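PDB 6G44: putative major capsid protein from Cafeteriavirus-dependent mavirus, which probably forms the main shell of the virophage capsid, as a double jelly-roll protein whose copies associate in threes. Local coordinates for residues A110-G116 / L225-I231; P219-R223 / I282-Y288. One frame throughout, in Å; residues are numbered along the deposited sequence.

Contact 1: A110-G116 / L225-I231; sequences AVINMNG and LNTFKVI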
ATOM      1  N   ALA C 110       6.537  23.476  23.317  1.00 10.80           N
ATOM      2  CA  ALA C 110       6.827  24.488  22.320  1.00 11.80           C
ATOM      3  C   ALA C 110       5.854  25.638  22.489  1.00 11.47           C
ATOM      4  O   ALA C 110       4.674  25.446  22.841  1.00 12.39           O
ATOM      5  CB  ALA C 110       6.714  23.880  20.928  1.00 11.59           C
ATOM      6  N   VAL C 111       6.363  26.848  22.252  1.00 12.12           N
ATOM      7  CA  VAL C 111       5.539  28.034  22.202  1.00 12.49           C
ATOM      8  C   VAL C 111       5.760  28.712  20.861  1.00 12.46           C
ATOM      9  O   VAL C 111       6.890  29.016  20.489  1.00 13.20           O
ATOM     10  CB  VAL C 111       5.843  29.025  23.348  1.00 13.30           C
ATOM     11  CG1 VAL C 111       4.948  30.241  23.233  1.00 14.86           C
ATOM     12  CG2 VAL C 111       5.656  28.336  24.691  1.00 13.47           C
ATOM     13  N   ILE C 112       4.675  28.911  20.122  1.00 11.76           N
ATOM     14  CA  ILE C 112       4.722  29.658  18.876  1.00 12.00           C
ATOM     15  C   ILE C 112       4.000  30.990  19.076  1.00 11.70           C
ATOM     16  O   ILE C 112       2.918  31.025  19.645  1.00 12.64           O
ATOM     17  CB  ILE C 112       4.134  28.841  17.700  1.00 12.49           C
ATOM     18  CG1 ILE C 112       4.997  27.589  17.483  1.00 12.75           C
ATOM     19  CG2 ILE C 112       4.073  29.708  16.430  1.00 12.54           C
ATOM     20  CD1 ILE C 112       4.523  26.660  16.365  1.00 12.85           C
ATOM     21  N   ASN C 113       4.655  32.070  18.652  1.00 11.92           N
ATOM     22  CA  ASN C 113       4.091  33.419  18.672  1.00 12.50           C
ATOM     23  C   ASN C 113       3.866  33.869  17.240  1.00 11.20           C
ATOM     24  O   ASN C 113       4.816  33.946  16.445  1.00 11.48           O
ATOM     25  CB  ASN C 113       5.061  34.346  19.408  1.00 13.01           C
ATOM     26  CG  ASN C 113       4.543  35.768  19.552  1.00 13.10           C
ATOM     27  OD1 ASN C 113       3.878  36.299  18.677  1.00 13.91           O
ATOM     28  ND2 ASN C 113       4.908  36.408  20.661  1.00 15.89           N
ATOM     29  N   MET C 114       2.619  34.118  16.900  1.00 11.90           N
ATOM     30  CA  MET C 114       2.253  34.780  15.648  1.00 11.76           C
ATOM     31  C   MET C 114       1.589  36.120  15.978  1.00 11.66           C
ATOM     32  O   MET C 114       0.502  36.158  16.548  1.00 12.54           O
ATOM     33  CB  MET C 114       1.338  33.884  14.816  1.00 12.40           C
ATOM     34  CG  MET C 114       2.046  32.628  14.339  1.00 13.05           C
ATOM     35  SD  MET C 114       0.945  31.705  13.224  1.00 13.20           S
ATOM     36  CE  MET C 114       2.060  30.378  12.717  1.00 13.95           C
ATOM     37  N   ASN C 115       2.241  37.199  15.557  1.00 12.84           N
ATOM     38  CA  ASN C 115       1.698  38.575  15.756  1.00 12.90           C
ATOM     39  C   ASN C 115       1.217  38.869  17.181  1.00 13.45           C
ATOM     40  O   ASN C 115       0.176  39.516  17.397  1.00 13.61           O
ATOM     41  CB  ASN C 115       0.644  38.884  14.691  1.00 13.44           C
ATOM     42  CG  ASN C 115       1.238  38.927  13.292  1.00 13.03           C
ATOM     43  OD1 ASN C 115       2.465  38.994  13.135  1.00 14.15           O
ATOM     44  ND2 ASN C 115       0.387  38.784  12.275  1.00 13.66           N
ATOM     45  N   GLY C 116       1.969  38.368  18.147  1.00 14.01           N
ATOM     46  CA  GLY C 116       1.650  38.558  19.549  1.00 14.38           C
ATOM     47  C   GLY C 116       0.782  37.508  20.219  1.00 15.20           C
ATOM     48  O   GLY C 116       0.655  37.534  21.439  1.00 16.91           O
ATOM     49  N   LEU C 225       3.229  37.280   8.927  1.00 13.91           N
ATOM     50  CA  LEU C 225       3.790  36.994  10.254  1.00 14.36           C
ATOM     51  C   LEU C 225       4.857  38.001  10.652  1.00 14.45           C
ATOM     52  O   LEU C 225       6.050  37.768  10.648  1.00 14.85           O
ATOM     53  CB  LEU C 225       4.293  35.558  10.313  1.00 14.10           C
ATOM     54  CG  LEU C 225       3.272  34.474  10.006  1.00 13.96           C
ATOM     55  CD1 LEU C 225       3.954  33.106  10.155  1.00 14.15           C
ATOM     56  CD2 LEU C 225       2.028  34.523  10.875  1.00 14.67           C
ATOM     57  N   ASN C 226       4.365  39.173  11.025  1.00 14.48           N
ATOM     58  CA  ASN C 226       5.201  40.295  11.378  1.00 15.16           C
ATOM     59  C   ASN C 226       5.904  40.112  12.728  1.00 14.64           C
ATOM     60  O   ASN C 226       6.997  40.612  12.928  1.00 15.43           O
ATOM     61  CB  ASN C 226       4.280  41.533  11.337  1.00 16.88           C
ATOM     62  CG  ASN C 226       5.020  42.823  11.369  1.00 18.82           C
ATOM     63  OD1 ASN C 226       6.013  43.023  10.670  1.00 19.55           O
ATOM     64  ND2 ASN C 226       4.550  43.696  12.204  1.00 18.69           N
ATOM     65  N   THR C 227       5.293  39.358  13.650  1.00 14.27           N
ATOM     66  CA  THR C 227       6.002  38.717  14.746  1.00 14.15           C
ATOM     67  C   THR C 227       5.895  37.213  14.515  1.00 13.08           C
ATOM     68  O   THR C 227       4.790  36.711  14.305  1.00 13.89           O
ATOM     69  CB  THR C 227       5.387  39.067  16.108  1.00 15.44           C
ATOM     70  OG1 THR C 227       5.397  40.494  16.269  1.00 16.38           O
ATOM     71  CG2 THR C 227       6.153  38.447  17.246  1.00 15.81           C
ATOM     72  N   PHE C 228       7.034  36.532  14.546  1.00 13.00           N
ATOM     73  CA  PHE C 228       7.034  35.065  14.372  1.00 12.80           C
ATOM     74  C   PHE C 228       8.151  34.493  15.221  1.00 12.32           C
ATOM     75  O   PHE C 228       9.318  34.652  14.918  1.00 13.19           O
ATOM     76  CB  PHE C 228       7.187  34.711  12.896  1.00 13.37           C
ATOM     77  CG  PHE C 228       7.119  33.216  12.587  1.00 13.08           C
ATOM     78  CD1 PHE C 228       6.235  32.363  13.277  1.00 13.62           C
ATOM     79  CD2 PHE C 228       7.903  32.690  11.581  1.00 14.31           C
ATOM     80  CE1 PHE C 228       6.185  31.003  12.971  1.00 13.90           C
ATOM     81  CE2 PHE C 228       7.845  31.322  11.273  1.00 14.45           C
ATOM     82  CZ  PHE C 228       6.977  30.500  11.968  1.00 14.10           C
ATOM     83  N   LYS C 229       7.774  33.877  16.331  1.00 12.93           N
ATOM     84  CA  LYS C 229       8.760  33.241  17.205  1.00 13.15           C
ATOM     85  C   LYS C 229       8.372  31.791  17.418  1.00 12.99           C
ATOM     86  O   LYS C 229       7.193  31.492  17.566  1.00 13.90           O
ATOM     87  CB  LYS C 229       8.882  33.931  18.574  1.00 15.12           C
ATOM     88  CG  LYS C 229       9.095  35.426  18.476  1.00 16.56           C
ATOM     89  CD  LYS C 229       9.182  36.063  19.870  1.00 18.64           C
ATOM     90  CE  LYS C 229       8.950  37.550  19.791  1.00 21.35           C
ATOM     91  NZ  LYS C 229       9.151  38.170  21.124  1.00 23.67           N
ATOM     92  N   VAL C 230       9.380  30.932  17.446  1.00 12.96           N
ATOM     93  CA  VAL C 230       9.176  29.502  17.728  1.00 13.35           C
ATOM     94  C   VAL C 230      10.174  29.196  18.835  1.00 12.82           C
ATOM     95  O   VAL C 230      11.385  29.229  18.607  1.00 13.21           O
ATOM     96  CB  VAL C 230       9.384  28.626  16.490  1.00 12.91           C
ATOM     97  CG1 VAL C 230       9.327  27.141  16.837  1.00 12.92           C
ATOM     98  CG2 VAL C 230       8.331  28.972  15.431  1.00 13.17           C
ATOM     99  N   ILE C 231       9.636  28.888  20.010  1.00 13.02           N
ATOM    100  CA  ILE C 231      10.446  28.680  21.219  1.00 13.67           C
ATOM    101  C   ILE C 231      10.317  27.221  21.641  1.00 12.62           C
ATOM    102  O   ILE C 231       9.198  26.761  21.937  1.00 13.93           O
ATOM    103  CB  ILE C 231       9.990  29.614  22.343  1.00 15.12           C
ATOM    104  CG1 ILE C 231      10.048  31.079  21.892  1.00 16.33           C
ATOM    105  CG2 ILE C 231      10.859  29.437  23.596  1.00 15.69           C
ATOM    106  CD1 ILE C 231       9.059  31.969  22.621  1.00 19.53           C
TER

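Contact 2: P219-R223 / I282-Y288; sequences PVPFR and IPKTIIY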
ATOM      1  N   PRO C 219      -0.583  22.306   2.810  1.00 13.90           N
ATOM      2  CA  PRO C 219      -1.095  23.069   3.940  1.00 12.79           C
ATOM      3  C   PRO C 219      -1.475  24.496   3.549  1.00 11.86           C
ATOM      4  O   PRO C 219      -0.807  25.106   2.699  1.00 11.85           O
ATOM      5  CB  PRO C 219       0.094  23.092   4.925  1.00 12.75           C
ATOM      6  CG  PRO C 219       1.287  22.989   4.075  1.00 13.39           C
ATOM      7  CD  PRO C 219       0.891  22.230   2.830  1.00 14.30           C
ATOM      8  N   VAL C 220      -2.539  24.995   4.168  1.00 12.00           N
ATOM      9  CA  VAL C 220      -2.929  26.408   4.003  1.00 12.29           C
ATOM     10  C   VAL C 220      -1.790  27.291   4.564  1.00 11.77           C
ATOM     11  O   VAL C 220      -1.348  27.077   5.696  1.00 11.40           O
ATOM     12  CB  VAL C 220      -4.246  26.695   4.708  1.00 12.91           C
ATOM     13  CG1 VAL C 220      -4.622  28.154   4.544  1.00 12.60           C
ATOM     14  CG2 VAL C 220      -5.344  25.813   4.109  1.00 13.30           C
ATOM     15  N   PRO C 221      -1.298  28.273   3.785  1.00 12.34           N
ATOM     16  CA  PRO C 221      -0.259  29.184   4.252  1.00 12.58           C
ATOM     17  C   PRO C 221      -0.715  30.123   5.367  1.00 12.27           C
ATOM     18  O   PRO C 221      -1.907  30.418   5.482  1.00 12.02           O
ATOM     19  CB  PRO C 221       0.049  30.020   2.993  1.00 13.27           C
ATOM     20  CG  PRO C 221      -0.500  29.264   1.856  1.00 13.92           C
ATOM     21  CD  PRO C 221      -1.686  28.559   2.395  1.00 13.05           C
ATOM     22  N   PHE C 222       0.254  30.560   6.164  1.00 12.13           N
ATOM     23  CA  PHE C 222       0.069  31.698   7.079  1.00 12.39           C
ATOM     24  C   PHE C 222       0.363  33.017   6.358  1.00 13.03           C
ATOM     25  O   PHE C 222       1.107  33.034   5.403  1.00 12.44           O
ATOM     26  CB  PHE C 222       0.945  31.505   8.310  1.00 12.63           C
ATOM     27  CG  PHE C 222       0.494  30.351   9.154  1.00 12.37           C
ATOM     28  CD1 PHE C 222      -0.675  30.466   9.900  1.00 12.96           C
ATOM     29  CD2 PHE C 222       1.210  29.162   9.184  1.00 12.24           C
ATOM     30  CE1 PHE C 222      -1.125  29.415  10.659  1.00 13.33           C
ATOM     31  CE2 PHE C 222       0.748  28.101   9.955  1.00 12.44           C
ATOM     32  CZ  PHE C 222      -0.406  28.244  10.675  1.00 12.93           C
ATOM     33  N   ARG C 223      -0.236  34.092   6.853  1.00 13.32           N
ATOM     34  CA  ARG C 223      -0.217  35.417   6.221  1.00 13.93           C
ATOM     35  C   ARG C 223       0.413  36.462   7.167  1.00 13.30           C
ATOM     36  O   ARG C 223      -0.045  36.617   8.300  1.00 13.34           O
ATOM     37  CB  ARG C 223      -1.676  35.821   5.860  1.00 14.86           C
ATOM     38  CG  ARG C 223      -1.867  37.243   5.288  1.00 15.86           C
ATOM     39  CD  ARG C 223      -3.302  37.683   5.146  1.00 16.48           C
ATOM     40  NE  ARG C 223      -4.120  37.466   6.356  1.00 17.30           N
ATOM     41  CZ  ARG C 223      -5.433  37.547   6.381  1.00 17.02           C
ATOM     42  NH1 ARG C 223      -6.101  37.923   5.295  1.00 19.82           N
ATOM     43  NH2 ARG C 223      -6.093  37.267   7.493  1.00 16.23           N
ATOM     44  N   ILE C 282      -7.030  38.130  -0.884  1.00 26.36           N
ATOM     45  CA  ILE C 282      -7.074  37.079   0.147  1.00 24.64           C
ATOM     46  C   ILE C 282      -8.168  37.498   1.126  1.00 23.18           C
ATOM     47  O   ILE C 282      -8.244  38.665   1.504  1.00 21.36           O
ATOM     48  CB  ILE C 282      -5.716  36.944   0.853  1.00 25.10           C
ATOM     49  CG1 ILE C 282      -4.676  36.425  -0.146  1.00 26.40           C
ATOM     50  CG2 ILE C 282      -5.795  36.017   2.072  1.00 24.80           C
ATOM     51  CD1 ILE C 282      -3.260  36.435   0.380  1.00 28.26           C
ATOM     52  N   PRO C 283      -9.029  36.551   1.536  1.00 20.48           N
ATOM     53  CA  PRO C 283     -10.079  36.919   2.475  1.00 20.09           C
ATOM     54  C   PRO C 283      -9.567  37.564   3.757  1.00 18.63           C
ATOM     55  O   PRO C 283      -8.447  37.311   4.182  1.00 20.11           O
ATOM     56  CB  PRO C 283     -10.743  35.578   2.812  1.00 21.71           C
ATOM     57  CG  PRO C 283     -10.422  34.695   1.678  1.00 23.34           C
ATOM     58  CD  PRO C 283      -9.094  35.123   1.159  1.00 22.58           C
ATOM     59  N   LYS C 284     -10.390  38.410   4.365  1.00 17.16           N
ATOM     60  CA  LYS C 284     -10.006  39.131   5.577  1.00 17.49           C
ATOM     61  C   LYS C 284      -9.677  38.196   6.734  1.00 16.78           C
ATOM     62  O   LYS C 284      -8.706  38.419   7.441  1.00 17.14           O
ATOM     63  CB  LYS C 284     -11.110  40.099   6.003  1.00 19.82           C
ATOM     64  CG  LYS C 284     -11.385  41.230   5.023  1.00 23.07           C
ATOM     65  CD  LYS C 284     -12.521  42.106   5.541  1.00 26.08           C
ATOM     66  CE  LYS C 284     -13.376  42.662   4.410  1.00 31.97           C
ATOM     67  NZ  LYS C 284     -12.585  43.469   3.445  1.00 33.37           N
ATOM     68  N   THR C 285     -10.505  37.169   6.923  1.00 16.01           N
ATOM     69  CA  THR C 285     -10.351  36.261   8.049  1.00 16.04           C
ATOM     70  C   THR C 285     -10.156  34.843   7.563  1.00 15.72           C
ATOM     71  O   THR C 285     -11.045  34.290   6.913  1.00 17.89           O
ATOM     72  CB  THR C 285     -11.556  36.342   9.000  1.00 16.74           C
ATOM     73  OG1 THR C 285     -11.669  37.685   9.474  1.00 17.37           O
ATOM     74  CG2 THR C 285     -11.381  35.438  10.202  1.00 17.65           C
ATOM     75  N   ILE C 286      -8.997  34.271   7.881  1.00 14.15           N
ATOM     76  CA  ILE C 286      -8.636  32.907   7.436  1.00 13.93           C
ATOM     77  C   ILE C 286      -8.745  32.001   8.657  1.00 13.16           C
ATOM     78  O   ILE C 286      -8.293  32.341   9.744  1.00 13.67           O
ATOM     79  CB  ILE C 286      -7.214  32.847   6.830  1.00 13.87           C
ATOM     80  CG1 ILE C 286      -7.077  33.853   5.670  1.00 14.68           C
ATOM     81  CG2 ILE C 286      -6.908  31.431   6.344  1.00 14.28           C
ATOM     82  CD1 ILE C 286      -5.654  34.117   5.251  1.00 15.31           C
ATOM     83  N   ILE C 287      -9.310  30.819   8.442  1.00 13.27           N
ATOM     84  CA  ILE C 287      -9.565  29.827   9.519  1.00 13.97           C
ATOM     85  C   ILE C 287      -8.629  28.610   9.338  1.00 13.18           C
ATOM     86  O   ILE C 287      -8.442  28.125   8.212  1.00 13.85           O
ATOM     87  CB  ILE C 287     -11.024  29.366   9.466  1.00 14.26           C
ATOM     88  CG1 ILE C 287     -11.951  30.574   9.670  1.00 14.83           C
ATOM     89  CG2 ILE C 287     -11.292  28.284  10.503  1.00 15.02           C
ATOM     90  CD1 ILE C 287     -13.421  30.313   9.459  1.00 15.97           C
ATOM     91  N   TYR C 288      -8.004  28.164  10.433  1.00 12.72           N
ATOM     92  CA  TYR C 288      -7.086  26.992  10.450  1.00 13.06           C
ATOM     93  C   TYR C 288      -7.596  25.985  11.467  1.00 12.88           C
ATOM     94  O   TYR C 288      -7.952  26.329  12.583  1.00 12.50           O
ATOM     95  CB  TYR C 288      -5.670  27.390  10.860  1.00 12.85           C
ATOM     96  CG  TYR C 288      -5.056  28.414   9.942  1.00 12.39           C
ATOM     97  CD1 TYR C 288      -5.398  29.749  10.078  1.00 12.66           C
ATOM     98  CD2 TYR C 288      -4.160  28.056   8.939  1.00 12.75           C
ATOM     99  CE1 TYR C 288      -4.871  30.701   9.220  1.00 12.56           C
ATOM    100  CE2 TYR C 288      -3.630  29.001   8.065  1.00 12.81           C
ATOM    101  CZ  TYR C 288      -4.015  30.317   8.217  1.00 12.61           C
ATOM    102  OH  TYR C 288      -3.510  31.271   7.377  1.00 13.09           O
TER
HETATM  103  O   HOH W   1      -2.488  33.567   8.555  1.00 14.79           O
HETATM  104  O   HOH W   2      -6.292  39.829   3.306  1.00 27.33           O

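Contact 1: A110-G116 / L225-I231
V111 exchanges a pair of backbone hydrogen bonds with I231, and N113 with K229, which join strand 110-114 to strand 228-231 in antiparallel fashion. In the first pair V111 N donates to I231 O, and I231 N returns a bond to V111 O at 2.8 Å. In the second N113 N donates to K229 O, and K229 N returns a bond to N113 O at 3.0 Å. I112 faces V230 and M114 faces F228 as non-hydrogen-bonded pairs. The strand axes approach to 4.7 Å. Beyond the strand, N115 N donates to T227 O at 2.9 Å. The N115 carboxamide adds a side-chain bond: its OD1 takes the N-H of T227 nearly straight, at 2.9 Å and 170°. Its ND2 binds the carbonyls of N224 and G486, so both ends of the amide are held.

These strands belong to an antiparallel sheet of a double jelly-roll capsid protein. Strand 58-66 flanks strand 222-235 on one side, and strand 117-121 flanks strand 110-114 on the other.

Apolar packing fills the face carrying I112, M114, F228 and V230. The extended M114 chain brings SD to L225 CD2 at 3.8 Å and CE close to F228 CE1. L225 CD1 sits over the centre of the F228 ring, while I112 CG2 lies at its edge. I112 and V230 run side by side.

The other face is mixed: V111 meets I231, and N113 lies against K229. With CG anti to the backbone N (chi1 -177°), N113 brings OD1 within 3.4 Å of T227 CG2. The same OD1 accepts from G116 N in an Asx motif, which ties the side chain to the turn.

Contact 2: P219-R223 / I282-Y288
R223 reaches across to the carbonyls of P283 and K284. From CB, which points toward 282-288, the chain continues with CG anti to the backbone N (chi1 175°), and it bends at chi3 (49°). NE and CZ meet the methyl end of I286, whose CD1 lies over the centre of one guanidinium face, 3.6 Å from CZ. NH1 donates to P283 O at 2.7 Å, with a weak, longer bond to K284 O. It also has a weak bond to a water that lies within hydrogen-bonding distance of I282 O. I282 CG2 approaches NH1 as well. NH2 donates to K284 O at 2.9 Å, from above that carbonyl's plane, and also bonds S482. Together these bonds fix the rotation of the guanidinium.

Y288 makes the second grip. Its hydroxyl donates to P221 O at 2.6 Å. A second water accepts from R223 N and donates to Y288 OH. F222 CE1 sits over one face of the Y288 ring, toward its rim, in an offset stack with centroids 4.6 Å apart and planes at 20°. V220 CG1 packs on Y288 CE2 at 3.8 Å.

W23 of a second subunit packs on V220, P221 and P283, so the site borders the trimer interface. The arrangement joins the first residues of strand 222-235 to the loop leading into strand 286-305 and to that strand's early residues. It bridges different sheets of the double jelly-roll through side chains rather than strand pairing.

Contacts 1 and 2 have centres about 16 Å apart, on the same side of the chain's centre. Both use strand 222-235: contact 2 takes its first residues and the loop before it, contact 1 the residues just after. They touch where M114 CE packs on F222 CE2 at 3.8 Å. Along the chain the segments alternate: 110-116, 219-223, 225-231, then 282-288. Contact 1 pairs neighbours within one antiparallel sheet. Contact 2 leads from that sheet to strand 286-305 of another. One strand therefore links a strand pairing within one sheet to a junction between sheets, beside a neighbouring subunit of the trimer.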